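Local coordinates for extracellular solute-binding protein family 1 (Arthrobacter chlorophenolicus, PDB 4R2F) that probably delivers sugars to a membrane transporter as its extracellular binding component, and holds the disaccharide laminaribiose in this crystal, at residues K41-P46 with T92-S97; K58-F63 with E326-Y331; G111-A116 with N312-T317; K118-L123 with K144-V149; I291-P296 with D363-K368. One frame throughout, in Å; residues are numbered along the deposited sequence.

Interaction 1: K41-P46 with T92-S97; sequences KFWDMP and TGPAVS
Thr-92 brings its carbonyl oxygen to the benzo ring of Trp-43, with O 3.6 Å from CZ2, just before the parallel beta pairing of strands 40-44 and 96-97. This pairing belongs to the sheet of one lobe of the solute-binding fold. Gly-93 passes near the benzo end of the indole, its CA 4.0 Å from Trp-43 CH2, and its O receives a bond from a water that in turn accepts from Lys-41 NZ. Pro-94 lays its ring over one face of the indole, its CB 3.5 Å from the centroid of the five-membered ring and 10° off the normal, a CH-pi contact. CG anti to the carbonyl carbon (chi1 -72°) turns the indole toward this proline. Ala-95 N and Val-96 N both donate to Lys-41 O, at 2.9 and 3.1 Å, so this carbonyl is gripped twice. Val-96 O accepts from Trp-43 N at 3.0 Å, while Val-96 CG1 packs on Phe-42 CD1, on the sheet face that helix 322-335 covers through Phe-328. Ser-97 sits on the other face with Trp-43; its OG is bonded to Tyr-316 OH, and its CA approaches Trp-43 O to 3.1 Å in a CA-H...O contact.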
# COMPACT_ATOMS: atom_id res chain seq x y z
N LYS A 41 -11.29 -19.07 10.75
CA LYS A 41 -9.96 -18.46 10.86
C LYS A 41 -9.84 -17.20 10.02
O LYS A 41 -9.98 -17.25 8.81
CB LYS A 41 -8.89 -19.45 10.43
CG LYS A 41 -8.76 -20.63 11.39
CD LYS A 41 -7.85 -21.69 10.81
CE LYS A 41 -7.78 -22.87 11.75
NZ LYS A 41 -6.94 -23.93 11.14
N PHE A 42 -9.52 -16.10 10.70
CA PHE A 42 -9.26 -14.82 10.06
C PHE A 42 -7.79 -14.49 10.22
O PHE A 42 -7.28 -14.39 11.34
CB PHE A 42 -10.12 -13.76 10.70
CG PHE A 42 -9.91 -12.37 10.15
CD1 PHE A 42 -10.02 -12.12 8.80
CD2 PHE A 42 -9.68 -11.31 11.01
CE1 PHE A 42 -9.84 -10.84 8.31
CE2 PHE A 42 -9.52 -10.03 10.54
CZ PHE A 42 -9.59 -9.79 9.19
N TRP A 43 -7.11 -14.32 9.09
CA TRP A 43 -5.73 -13.85 9.09
C TRP A 43 -5.68 -12.39 8.67
O TRP A 43 -6.30 -12.00 7.68
CB TRP A 43 -4.89 -14.68 8.11
CG TRP A 43 -4.59 -16.10 8.55
CD1 TRP A 43 -5.13 -16.78 9.61
CD2 TRP A 43 -3.69 -17.00 7.90
NE1 TRP A 43 -4.61 -18.06 9.66
CE2 TRP A 43 -3.72 -18.22 8.63
CE3 TRP A 43 -2.85 -16.89 6.79
CZ2 TRP A 43 -2.95 -19.33 8.27
CZ3 TRP A 43 -2.07 -18.00 6.43
CH2 TRP A 43 -2.13 -19.21 7.17
N ASP A 44 -4.88 -11.62 9.39
CA ASP A 44 -4.79 -10.17 9.24
C ASP A 44 -3.31 -9.75 9.25
O ASP A 44 -2.47 -10.45 9.81
CB ASP A 44 -5.52 -9.50 10.41
CG ASP A 44 -5.89 -8.02 10.13
OD1 ASP A 44 -6.02 -7.64 8.94
OD2 ASP A 44 -6.12 -7.27 11.10
N MET A 45 -3.00 -8.60 8.66
CA MET A 45 -1.62 -8.15 8.54
C MET A 45 -1.36 -7.11 9.65
O MET A 45 -2.31 -6.59 10.27
CB MET A 45 -1.39 -7.51 7.16
CG MET A 45 -1.76 -8.37 5.94
SD MET A 45 -1.18 -10.08 5.95
CE MET A 45 0.54 -9.79 5.72
N PRO A 46 -0.10 -6.74 9.86
CA PRO A 46 0.18 -5.62 10.73
C PRO A 46 0.02 -4.36 9.91
O PRO A 46 0.98 -3.88 9.30
CB PRO A 46 1.64 -5.87 11.18
CG PRO A 46 2.00 -7.23 10.67
CD PRO A 46 1.16 -7.38 9.44
N THR A 92 -3.60 -25.42 4.90
CA THR A 92 -3.50 -24.94 6.29
C THR A 92 -3.78 -23.43 6.40
O THR A 92 -3.40 -22.77 7.36
CB THR A 92 -2.10 -25.21 6.86
OG1 THR A 92 -1.13 -24.74 5.92
CG2 THR A 92 -1.89 -26.73 7.11
N GLY A 93 -4.50 -22.91 5.41
CA GLY A 93 -4.79 -21.48 5.33
C GLY A 93 -6.09 -21.10 6.02
O GLY A 93 -6.82 -21.97 6.55
N PRO A 94 -6.41 -19.80 6.02
CA PRO A 94 -7.57 -19.29 6.73
C PRO A 94 -8.86 -19.42 5.92
O PRO A 94 -8.83 -19.73 4.71
CB PRO A 94 -7.22 -17.83 6.92
CG PRO A 94 -6.53 -17.49 5.63
CD PRO A 94 -5.71 -18.71 5.31
N ALA A 95 -9.98 -19.14 6.59
CA ALA A 95 -11.28 -19.01 5.92
C ALA A 95 -11.44 -17.62 5.27
O ALA A 95 -12.05 -17.48 4.19
CB ALA A 95 -12.40 -19.24 6.92
N VAL A 96 -10.91 -16.61 5.95
CA VAL A 96 -11.00 -15.22 5.56
C VAL A 96 -9.68 -14.52 5.86
O VAL A 96 -9.02 -14.83 6.86
CB VAL A 96 -12.07 -14.48 6.39
CG1 VAL A 96 -12.25 -13.05 5.90
CG2 VAL A 96 -13.39 -15.23 6.37
N SER A 97 -9.32 -13.56 5.03
CA SER A 97 -8.14 -12.77 5.29
C SER A 97 -8.12 -11.40 4.63
O SER A 97 -8.84 -11.13 3.64
CB SER A 97 -6.86 -13.54 4.85
OG SER A 97 -6.54 -13.34 3.49
O HOH W 1 -6.21 -24.06 8.06

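Interaction 2: K58-F63 with E326-Y331; sequences KIAEGF and EEFVVY
Phe-63 and Phe-328 meet edge-to-face where helix 50-61 and the residues after it pack on helix 322-335: the edge of Phe-328 points at the face of Phe-63, with centroids 5.4 Å apart and planes at 85°. The same Phe-63 ring lies over the backbone of the second helix, its CE1 3.5 Å from Phe-328 CA, so ring and helix are in close packing. Tyr-331 completes an aromatic cluster. Its ring has Phe-63 CA over one face, 4.0 Å from the centroid, and is turned obliquely to the Phe-63 ring, neither stacked nor edge-on. Both phenylalanines carry CG anti to the backbone N (chi1 173° for Phe-63), which sends the rings across the gap between the helices. On the inner side Ala-60 CB touches Phe-328 CZ at 3.9 Å, and Ala-70 adjoins Phe-328.

The outer side is looser. Gly-62 is exposed, its C 3.4 Å from Tyr-331 OH, and Glu-327 meets Phe-63 with its backbone C and its CB, while its carboxylate turns away to Lys-122.

Apart from both stands one polar bond: Tyr-331 OH donates to Ile-59 O at a short 2.5 Å, tilted 17° from the carbonyl plane. The tyrosine shares a carbonyl of helix 50-61 that also accepts from Gly-62 N, which probably holds the phenol in its direction within an otherwise apolar contact.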
# COMPACT_ATOMS: atom_id res chain seq x y z
N LYS A 58 -10.00 -7.82 18.83
CA LYS A 58 -11.24 -7.74 19.64
C LYS A 58 -12.49 -7.69 18.77
O LYS A 58 -13.48 -8.35 19.08
CB LYS A 58 -11.22 -6.55 20.60
CG LYS A 58 -10.52 -6.88 21.91
CD LYS A 58 -10.21 -5.63 22.72
CE LYS A 58 -9.22 -5.93 23.84
NZ LYS A 58 -8.25 -4.80 23.98
N ILE A 59 -12.44 -6.96 17.66
CA ILE A 59 -13.57 -6.96 16.73
C ILE A 59 -13.86 -8.37 16.22
O ILE A 59 -14.98 -8.87 16.33
CB ILE A 59 -13.33 -5.98 15.58
CG1 ILE A 59 -13.39 -4.56 16.11
CG2 ILE A 59 -14.39 -6.15 14.48
CD1 ILE A 59 -12.95 -3.52 15.10
N ALA A 60 -12.83 -9.04 15.72
CA ALA A 60 -12.99 -10.37 15.13
C ALA A 60 -13.49 -11.40 16.14
O ALA A 60 -14.37 -12.19 15.85
CB ALA A 60 -11.66 -10.83 14.52
N GLU A 61 -12.92 -11.36 17.34
CA GLU A 61 -13.24 -12.35 18.35
C GLU A 61 -14.61 -12.07 18.97
O GLU A 61 -15.17 -12.93 19.64
CB GLU A 61 -12.09 -12.48 19.36
CG GLU A 61 -10.85 -13.00 18.63
CD GLU A 61 -9.67 -13.39 19.51
OE1 GLU A 61 -8.82 -14.18 19.00
OE2 GLU A 61 -9.55 -12.92 20.66
N GLY A 62 -15.18 -10.91 18.65
CA GLY A 62 -16.56 -10.58 19.02
C GLY A 62 -17.62 -11.21 18.14
O GLY A 62 -18.80 -11.21 18.50
N PHE A 63 -17.23 -11.73 16.99
CA PHE A 63 -18.16 -12.38 16.07
C PHE A 63 -18.80 -13.61 16.70
O PHE A 63 -18.12 -14.42 17.32
CB PHE A 63 -17.43 -12.81 14.81
CG PHE A 63 -18.25 -13.63 13.87
CD1 PHE A 63 -19.32 -13.07 13.18
CD2 PHE A 63 -17.96 -14.98 13.66
CE1 PHE A 63 -20.07 -13.84 12.31
CE2 PHE A 63 -18.71 -15.75 12.79
CZ PHE A 63 -19.77 -15.18 12.12
N GLU A 326 -19.24 -15.75 5.24
CA GLU A 326 -20.01 -14.63 4.73
C GLU A 326 -20.56 -13.78 5.85
O GLU A 326 -20.47 -12.56 5.80
CB GLU A 326 -21.13 -15.12 3.82
CG GLU A 326 -20.57 -15.57 2.50
CD GLU A 326 -21.44 -16.53 1.72
OE1 GLU A 326 -22.52 -16.96 2.20
OE2 GLU A 326 -21.02 -16.83 0.60
N GLU A 327 -21.10 -14.42 6.88
CA GLU A 327 -21.55 -13.69 8.05
C GLU A 327 -20.42 -12.94 8.73
O GLU A 327 -20.60 -11.78 9.13
CB GLU A 327 -22.22 -14.63 9.07
CG GLU A 327 -23.61 -15.13 8.67
CD GLU A 327 -24.62 -14.01 8.39
OE1 GLU A 327 -24.76 -13.07 9.21
OE2 GLU A 327 -25.31 -14.09 7.35
N PHE A 328 -19.25 -13.58 8.85
CA PHE A 328 -18.13 -12.93 9.48
C PHE A 328 -17.78 -11.68 8.71
O PHE A 328 -17.57 -10.63 9.31
CB PHE A 328 -16.86 -13.81 9.57
CG PHE A 328 -15.67 -13.05 10.13
CD1 PHE A 328 -15.54 -12.86 11.50
CD2 PHE A 328 -14.72 -12.48 9.30
CE1 PHE A 328 -14.49 -12.13 12.02
CE2 PHE A 328 -13.67 -11.75 9.80
CZ PHE A 328 -13.55 -11.57 11.17
N VAL A 329 -17.69 -11.80 7.38
CA VAL A 329 -17.24 -10.67 6.57
C VAL A 329 -18.23 -9.51 6.69
O VAL A 329 -17.82 -8.37 6.78
CB VAL A 329 -16.98 -11.03 5.09
CG1 VAL A 329 -16.76 -9.78 4.23
CG2 VAL A 329 -15.78 -11.98 4.95
N VAL A 330 -19.52 -9.81 6.71
CA VAL A 330 -20.53 -8.75 6.83
C VAL A 330 -20.44 -8.07 8.20
O VAL A 330 -20.48 -6.83 8.34
CB VAL A 330 -21.94 -9.32 6.56
CG1 VAL A 330 -23.03 -8.32 6.83
CG2 VAL A 330 -22.02 -9.82 5.13
N TYR A 331 -20.29 -8.90 9.22
CA TYR A 331 -20.08 -8.40 10.58
C TYR A 331 -18.84 -7.49 10.64
O TYR A 331 -18.89 -6.38 11.19
CB TYR A 331 -19.94 -9.60 11.55
CG TYR A 331 -19.32 -9.24 12.88
CD1 TYR A 331 -20.08 -8.74 13.94
CD2 TYR A 331 -17.95 -9.39 13.06
CE1 TYR A 331 -19.48 -8.41 15.16
CE2 TYR A 331 -17.35 -9.07 14.26
CZ TYR A 331 -18.11 -8.58 15.30
OH TYR A 331 -17.44 -8.28 16.47

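Interaction 3: G111-A116 with N312-T317; sequences GQIAYA and NIMMYT
Met-315 and Ala-114 bring their CB atoms within 3.9 Å of each other. From there the methionine runs on with CG beside its backbone N (chi1 -71°) and bends at the thioether, which carries the terminal CE to 3.7 Å from Ala-116 CA. Ala-116 CB flanks the same methyl group, so the methionine lies along the path from Ala-114 to Ala-116. Ile-113 and Tyr-316, by contrast, diverge: their CA atoms are 4.3 Å apart but the side chains leave in different directions. The isoleucine end swings back: CG1 and CD1 lie against Met-315 O (3.4 Å from CG1), and CD1 reaches Met-314 CB, the two side chains at about a right angle. The tyrosine hydroxyl goes off to bond Ser-97.

In backbone terms Ile-113 and Tyr-316 form an antiparallel non-hydrogen-bonded pair, where the short, weakly bonded strand 113-114 runs antiparallel to strand 306-316 of the mixed sheet. Gly-111 just before it closes helix 103-109 in a Schellman motif, and Ala-116 just after it is at the N-cap position of helix 117-126. The pairing is ragged. Ala-114 N donates to Met-315 O at 2.8 Å, from well above the carbonyl plane. The return link is a water that donates to Ala-114 O and accepts from Met-315 N. At the other end of the pairing, Thr-317 N donates to Gln-112 O at 2.9 Å, and the threonine turns its CG2 to 3.4 Å from Ile-113 O.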
# COMPACT_ATOMS: atom_id res chain seq x y z
N GLY A 111 -8.26 -21.15 -8.13
CA GLY A 111 -9.47 -21.82 -7.73
C GLY A 111 -9.64 -22.00 -6.24
O GLY A 111 -10.39 -22.87 -5.82
N GLN A 112 -9.02 -21.15 -5.43
CA GLN A 112 -9.02 -21.30 -3.96
C GLN A 112 -9.75 -20.17 -3.25
O GLN A 112 -9.90 -20.19 -2.02
CB GLN A 112 -7.58 -21.33 -3.43
CG GLN A 112 -6.63 -22.26 -4.16
CD GLN A 112 -6.63 -23.67 -3.62
OE1 GLN A 112 -7.45 -24.04 -2.79
NE2 GLN A 112 -5.67 -24.46 -4.08
N ILE A 113 -10.21 -19.18 -4.01
CA ILE A 113 -11.01 -18.09 -3.48
C ILE A 113 -12.48 -18.51 -3.38
O ILE A 113 -12.95 -19.33 -4.15
CB ILE A 113 -10.83 -16.84 -4.36
CG1 ILE A 113 -10.81 -15.57 -3.53
CG2 ILE A 113 -11.89 -16.77 -5.47
CD1 ILE A 113 -9.51 -15.41 -2.75
N ALA A 114 -13.21 -17.94 -2.42
CA ALA A 114 -14.68 -18.01 -2.43
C ALA A 114 -15.26 -16.66 -2.86
O ALA A 114 -14.98 -15.65 -2.23
CB ALA A 114 -15.20 -18.40 -1.05
N TYR A 115 -16.07 -16.66 -3.92
CA TYR A 115 -16.61 -15.43 -4.49
C TYR A 115 -17.49 -14.76 -3.46
O TYR A 115 -18.18 -15.43 -2.70
CB TYR A 115 -17.39 -15.70 -5.80
CG TYR A 115 -16.48 -16.16 -6.90
CD1 TYR A 115 -15.59 -15.28 -7.48
CD2 TYR A 115 -16.48 -17.48 -7.34
CE1 TYR A 115 -14.71 -15.70 -8.47
CE2 TYR A 115 -15.61 -17.91 -8.34
CZ TYR A 115 -14.71 -17.02 -8.88
OH TYR A 115 -13.82 -17.42 -9.86
N ALA A 116 -17.45 -13.43 -3.44
CA ALA A 116 -18.12 -12.62 -2.44
C ALA A 116 -19.51 -12.12 -2.83
O ALA A 116 -20.03 -11.20 -2.18
CB ALA A 116 -17.22 -11.44 -2.08
N ASN A 312 -8.41 -5.20 0.25
CA ASN A 312 -9.66 -5.95 0.21
C ASN A 312 -9.63 -7.15 1.16
O ASN A 312 -8.57 -7.61 1.58
CB ASN A 312 -9.92 -6.41 -1.23
CG ASN A 312 -8.72 -7.11 -1.86
OD1 ASN A 312 -7.86 -6.47 -2.53
ND2 ASN A 312 -8.62 -8.40 -1.64
N ILE A 313 -10.83 -7.59 1.53
CA ILE A 313 -11.02 -8.75 2.36
C ILE A 313 -11.51 -9.85 1.47
O ILE A 313 -12.46 -9.68 0.69
CB ILE A 313 -12.08 -8.52 3.47
CG1 ILE A 313 -11.70 -7.32 4.31
CG2 ILE A 313 -12.23 -9.74 4.37
CD1 ILE A 313 -12.65 -7.04 5.46
N MET A 314 -10.90 -11.02 1.67
CA MET A 314 -11.09 -12.15 0.80
C MET A 314 -11.47 -13.38 1.60
O MET A 314 -11.12 -13.55 2.77
CB MET A 314 -9.83 -12.38 -0.07
CG MET A 314 -8.56 -12.81 0.60
SD MET A 314 -7.09 -12.42 -0.37
CE MET A 314 -6.79 -10.76 0.22
N MET A 315 -12.27 -14.21 0.96
CA MET A 315 -12.73 -15.46 1.55
C MET A 315 -12.13 -16.61 0.73
O MET A 315 -11.85 -16.44 -0.46
CB MET A 315 -14.29 -15.52 1.49
CG MET A 315 -15.04 -14.59 2.43
SD MET A 315 -16.84 -14.77 2.38
CE MET A 315 -17.11 -14.26 0.72
N TYR A 316 -11.94 -17.77 1.36
CA TYR A 316 -11.28 -18.93 0.75
C TYR A 316 -12.17 -20.16 0.77
O TYR A 316 -13.03 -20.29 1.65
CB TYR A 316 -10.02 -19.28 1.52
CG TYR A 316 -8.96 -18.18 1.53
CD1 TYR A 316 -9.06 -17.10 2.38
CD2 TYR A 316 -7.89 -18.24 0.67
CE1 TYR A 316 -8.10 -16.11 2.39
CE2 TYR A 316 -6.92 -17.26 0.67
CZ TYR A 316 -7.02 -16.19 1.53
OH TYR A 316 -6.02 -15.22 1.54
N THR A 317 -11.93 -21.09 -0.16
CA THR A 317 -12.70 -22.32 -0.23
C THR A 317 -12.50 -23.21 0.99
O THR A 317 -13.40 -23.95 1.35
CB THR A 317 -12.39 -23.15 -1.49
OG1 THR A 317 -10.99 -23.39 -1.57
CG2 THR A 317 -12.88 -22.43 -2.77
O HOH W 2 -13.55 -13.34 -1.47

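Interaction 4: K118-L123 with K144-V149; sequences KVIEKL and KGYVAV
Ile-120 lays its CG1 over one face of the Tyr-146 ring, 4.1 Å from the centroid and 20° off the normal, a CH-pi contact displaced toward the rim on the CD2 side. The two side chains stand at about a right angle. CG1 of the isoleucine is anti to its carbonyl carbon, and a second turn in the chain (chi2 -61°) folds CD1 off the ring and toward Val-149, where it comes 4.3 Å from CG2. One side chain thus serves both partners, its CG1 branch on the aromatic face and its terminal methyl on the valine.

These residues place helix 117-126 against the start of strand 145-161, a helix-on-sheet packing in which the helix offers Val-119, Ile-120 and Leu-123 from one side. The backbones stay well separated, with 8.0 Å between the CA atoms of Ile-120 and Val-149, and between the two segments only side chains touch. At the head of the helix, Asp-117 accepts the backbone N of Tyr-146 through OD1.

Val-149 spreads its two methyls between different neighbours. CG1, opposite the backbone N (chi1 180°), faces Leu-123 CD1 at a loose 4.5 Å, whereas CG2 lies beside that N and meets Val-119 CG1 at 4.1 Å. Val-119 approaches obliquely with its own CG1 branch, and Leu-123 sets CD1 anti to CA, pointing at the valine. Leu-333 of helix 322-335 also touches Leu-123 and Val-149.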
# COMPACT_ATOMS: atom_id res chain seq x y z
N LYS A 118 -22.54 -13.27 -2.41
CA LYS A 118 -23.54 -13.33 -1.35
C LYS A 118 -23.31 -12.26 -0.29
O LYS A 118 -24.25 -11.74 0.29
CB LYS A 118 -23.60 -14.73 -0.71
CG LYS A 118 -24.24 -15.83 -1.57
CD LYS A 118 -25.77 -15.90 -1.45
CE LYS A 118 -26.27 -16.22 -0.04
NZ LYS A 118 -26.68 -15.01 0.74
N VAL A 119 -22.04 -11.95 -0.00
CA VAL A 119 -21.71 -10.84 0.90
C VAL A 119 -22.22 -9.54 0.33
O VAL A 119 -22.88 -8.76 1.02
CB VAL A 119 -20.18 -10.73 1.15
CG1 VAL A 119 -19.81 -9.41 1.83
CG2 VAL A 119 -19.71 -11.93 1.98
N ILE A 120 -21.97 -9.31 -0.96
CA ILE A 120 -22.45 -8.13 -1.63
C ILE A 120 -23.99 -8.00 -1.51
O ILE A 120 -24.49 -6.93 -1.23
CB ILE A 120 -22.07 -8.12 -3.12
CG1 ILE A 120 -20.55 -8.02 -3.33
CG2 ILE A 120 -22.77 -6.96 -3.84
CD1 ILE A 120 -19.91 -6.78 -2.78
N GLU A 121 -24.71 -9.09 -1.74
CA GLU A 121 -26.18 -9.13 -1.56
C GLU A 121 -26.58 -8.75 -0.15
O GLU A 121 -27.49 -7.96 0.03
CB GLU A 121 -26.76 -10.53 -1.81
CG GLU A 121 -26.76 -11.04 -3.24
CD GLU A 121 -27.10 -12.54 -3.30
OE1 GLU A 121 -27.98 -13.00 -2.53
OE2 GLU A 121 -26.50 -13.27 -4.12
N LYS A 122 -25.91 -9.33 0.85
CA LYS A 122 -26.21 -9.02 2.23
C LYS A 122 -25.94 -7.55 2.53
O LYS A 122 -26.69 -6.93 3.28
CB LYS A 122 -25.47 -9.93 3.21
CG LYS A 122 -25.89 -11.41 3.17
CD LYS A 122 -24.89 -12.25 3.98
CE LYS A 122 -25.43 -13.61 4.35
NZ LYS A 122 -26.47 -13.47 5.41
N LEU A 123 -24.90 -6.97 1.94
CA LEU A 123 -24.60 -5.55 2.16
C LEU A 123 -25.65 -4.66 1.48
O LEU A 123 -25.98 -3.59 1.98
CB LEU A 123 -23.22 -5.20 1.63
CG LEU A 123 -22.06 -5.90 2.32
CD1 LEU A 123 -20.76 -5.59 1.58
CD2 LEU A 123 -21.96 -5.53 3.80
N LYS A 144 -16.93 -14.47 -13.16
CA LYS A 144 -17.32 -15.57 -12.30
C LYS A 144 -17.79 -15.09 -10.94
O LYS A 144 -18.30 -15.89 -10.18
CB LYS A 144 -16.15 -16.56 -12.15
CG LYS A 144 -15.46 -16.85 -13.47
CD LYS A 144 -14.44 -17.98 -13.47
CE LYS A 144 -13.04 -17.66 -12.95
NZ LYS A 144 -12.36 -16.52 -13.62
N GLY A 145 -17.63 -13.80 -10.64
CA GLY A 145 -18.08 -13.21 -9.39
C GLY A 145 -17.13 -12.14 -8.88
O GLY A 145 -16.12 -11.82 -9.50
N TYR A 146 -17.46 -11.60 -7.72
CA TYR A 146 -16.59 -10.68 -6.97
C TYR A 146 -15.48 -11.44 -6.27
O TYR A 146 -15.76 -12.33 -5.45
CB TYR A 146 -17.42 -9.94 -5.93
CG TYR A 146 -18.29 -8.91 -6.58
CD1 TYR A 146 -17.79 -7.65 -6.84
CD2 TYR A 146 -19.60 -9.20 -6.94
CE1 TYR A 146 -18.55 -6.70 -7.46
CE2 TYR A 146 -20.39 -8.24 -7.56
CZ TYR A 146 -19.85 -7.00 -7.82
OH TYR A 146 -20.57 -6.03 -8.43
N VAL A 147 -14.22 -11.13 -6.58
CA VAL A 147 -13.13 -11.89 -5.98
C VAL A 147 -12.87 -11.52 -4.51
O VAL A 147 -12.26 -12.29 -3.78
CB VAL A 147 -11.82 -11.81 -6.78
CG1 VAL A 147 -12.03 -12.23 -8.23
CG2 VAL A 147 -11.20 -10.45 -6.70
N ALA A 148 -13.33 -10.34 -4.09
CA ALA A 148 -13.10 -9.83 -2.74
C ALA A 148 -13.94 -8.58 -2.54
O ALA A 148 -14.63 -8.14 -3.47
CB ALA A 148 -11.62 -9.47 -2.54
N VAL A 149 -13.89 -8.01 -1.34
CA VAL A 149 -14.63 -6.79 -1.01
C VAL A 149 -13.65 -5.73 -0.50
O VAL A 149 -12.84 -6.01 0.40
CB VAL A 149 -15.69 -7.09 0.06
CG1 VAL A 149 -16.46 -5.85 0.42
CG2 VAL A 149 -16.63 -8.18 -0.41

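Interaction 5: I291-P296 with D363-K368; sequences IVVASP and DPNNVK
A mixed polar and apolar strand-to-helix contact joins Val-293 to Asn-365 and Lys-368, setting helix 364-373 alongside strand 291-294. The two short segments run nearly parallel, their axes 14° apart in direction and 8.1 Å apart at closest approach. Both backbone polar atoms of Val-293 are taken by helix side chains. Its N donates to Asn-365 OD1 at 3.1 Å, a straight bond (169° at the hydrogen) that reaches the amide from above its plane. Its O accepts from Lys-368 NZ at 2.9 Å; the lysine gets there fully extended, with CD packed along Val-293 CG1 at 3.7 Å. On the other flank Val-293 CG2 rests on Asn-365 CB. Two waters bridge alongside these bonds: one accepts from Asn-365 ND2 and donates to Ile-291 O, another accepts from Lys-368 NZ and Ser-295 N. The helix starts at Asp-363, whose OD1 takes the N of Asn-365, 3.0 Å away, as an N-cap. Val-292 and Ala-294 meanwhile bond to strand 145-161 through their backbones. The arrangement is a beta strand paired with a neighbour along one edge while, along the other, side chains of an N-capped helix satisfy Val-293 N and O much as a neighbouring strand would.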
# COMPACT_ATOMS: atom_id res chain seq x y z
N ILE A 291 5.35 17.05 11.78
CA ILE A 291 5.29 16.17 10.60
C ILE A 291 3.98 16.40 9.87
O ILE A 291 2.91 16.16 10.44
CB ILE A 291 5.37 14.68 10.97
CG1 ILE A 291 6.72 14.37 11.64
CG2 ILE A 291 5.18 13.84 9.71
CD1 ILE A 291 6.75 13.01 12.30
N VAL A 292 4.09 16.82 8.61
CA VAL A 292 2.97 17.34 7.83
C VAL A 292 2.96 16.79 6.40
O VAL A 292 4.01 16.51 5.80
CB VAL A 292 3.08 18.89 7.78
CG1 VAL A 292 2.09 19.50 6.81
CG2 VAL A 292 2.88 19.45 9.19
N VAL A 293 1.76 16.64 5.84
CA VAL A 293 1.63 16.19 4.43
C VAL A 293 2.13 17.26 3.48
O VAL A 293 1.80 18.44 3.64
CB VAL A 293 0.17 15.80 4.10
CG1 VAL A 293 -0.02 15.52 2.61
CG2 VAL A 293 -0.22 14.57 4.90
N ALA A 294 2.96 16.85 2.53
CA ALA A 294 3.47 17.74 1.48
C ALA A 294 2.62 17.58 0.21
O ALA A 294 2.04 16.53 -0.01
CB ALA A 294 4.94 17.44 1.18
N SER A 295 2.59 18.61 -0.63
CA SER A 295 1.83 18.51 -1.89
C SER A 295 2.54 17.57 -2.86
O SER A 295 3.77 17.47 -2.84
CB SER A 295 1.66 19.88 -2.54
OG SER A 295 0.81 20.71 -1.74
N PRO A 296 1.77 16.87 -3.71
CA PRO A 296 2.41 16.05 -4.75
C PRO A 296 3.33 16.91 -5.61
O PRO A 296 3.12 18.12 -5.72
CB PRO A 296 1.25 15.50 -5.57
CG PRO A 296 0.00 15.83 -4.84
CD PRO A 296 0.31 16.88 -3.82
N ASP A 363 -8.68 16.33 10.93
CA ASP A 363 -7.23 16.22 10.71
C ASP A 363 -6.89 16.74 9.32
O ASP A 363 -7.21 16.09 8.31
CB ASP A 363 -6.79 14.76 10.88
CG ASP A 363 -5.30 14.56 10.72
OD1 ASP A 363 -4.60 15.49 10.25
OD2 ASP A 363 -4.82 13.45 11.09
N PRO A 364 -6.23 17.90 9.25
CA PRO A 364 -5.98 18.50 7.95
C PRO A 364 -5.07 17.67 7.05
O PRO A 364 -5.13 17.81 5.83
CB PRO A 364 -5.30 19.83 8.31
CG PRO A 364 -4.68 19.61 9.64
CD PRO A 364 -5.61 18.67 10.35
N ASN A 365 -4.21 16.84 7.62
CA ASN A 365 -3.43 15.91 6.81
C ASN A 365 -4.31 14.98 6.01
O ASN A 365 -4.02 14.73 4.85
CB ASN A 365 -2.47 15.11 7.66
CG ASN A 365 -1.36 15.95 8.21
OD1 ASN A 365 -0.83 16.84 7.52
ND2 ASN A 365 -0.97 15.68 9.45
N ASN A 366 -5.37 14.47 6.62
CA ASN A 366 -6.28 13.58 5.93
C ASN A 366 -6.97 14.32 4.80
O ASN A 366 -7.12 13.78 3.70
CB ASN A 366 -7.35 13.02 6.86
CG ASN A 366 -6.82 12.05 7.91
OD1 ASN A 366 -5.74 11.45 7.80
ND2 ASN A 366 -7.63 11.84 8.91
N VAL A 367 -7.42 15.54 5.08
CA VAL A 367 -8.08 16.34 4.05
C VAL A 367 -7.16 16.64 2.87
O VAL A 367 -7.57 16.56 1.70
CB VAL A 367 -8.67 17.64 4.62
CG1 VAL A 367 -9.11 18.58 3.50
CG2 VAL A 367 -9.85 17.30 5.52
N LYS A 368 -5.90 16.95 3.16
CA LYS A 368 -4.96 17.24 2.08
C LYS A 368 -4.73 16.00 1.18
O LYS A 368 -4.61 16.12 -0.05
CB LYS A 368 -3.66 17.73 2.67
CG LYS A 368 -2.65 18.17 1.63
CD LYS A 368 -1.53 18.93 2.31
CE LYS A 368 -0.53 19.45 1.32
NZ LYS A 368 0.46 20.36 1.94
O HOH W 3 0.74 16.90 11.38
O HOH W 4 3.13 21.24 0.90

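How the interactions relate
Interaction 1 closes the first loop from the N terminus, bringing 92-97 back to strand 40-44. Interaction 2 opens inside that loop, at 58-63, and closes only at 326-331, so the two cross; Phe-42 meets Phe-328 where they touch. Nested within interaction 2 lies interaction 3, and within that interaction 4, a short loop closed at 144-149. Backbone bonds from 312-317 to 92-97 and to 144-149 unite interactions 1, 3 and 4 in one sheet, which helix 322-335 covers. Interaction 5 opens before 2 and 3 have closed and so crosses both, yet its centre is about 32 Å from that of interaction 2 and 35 Å from that of interaction 3, tied through the long strand 145-161.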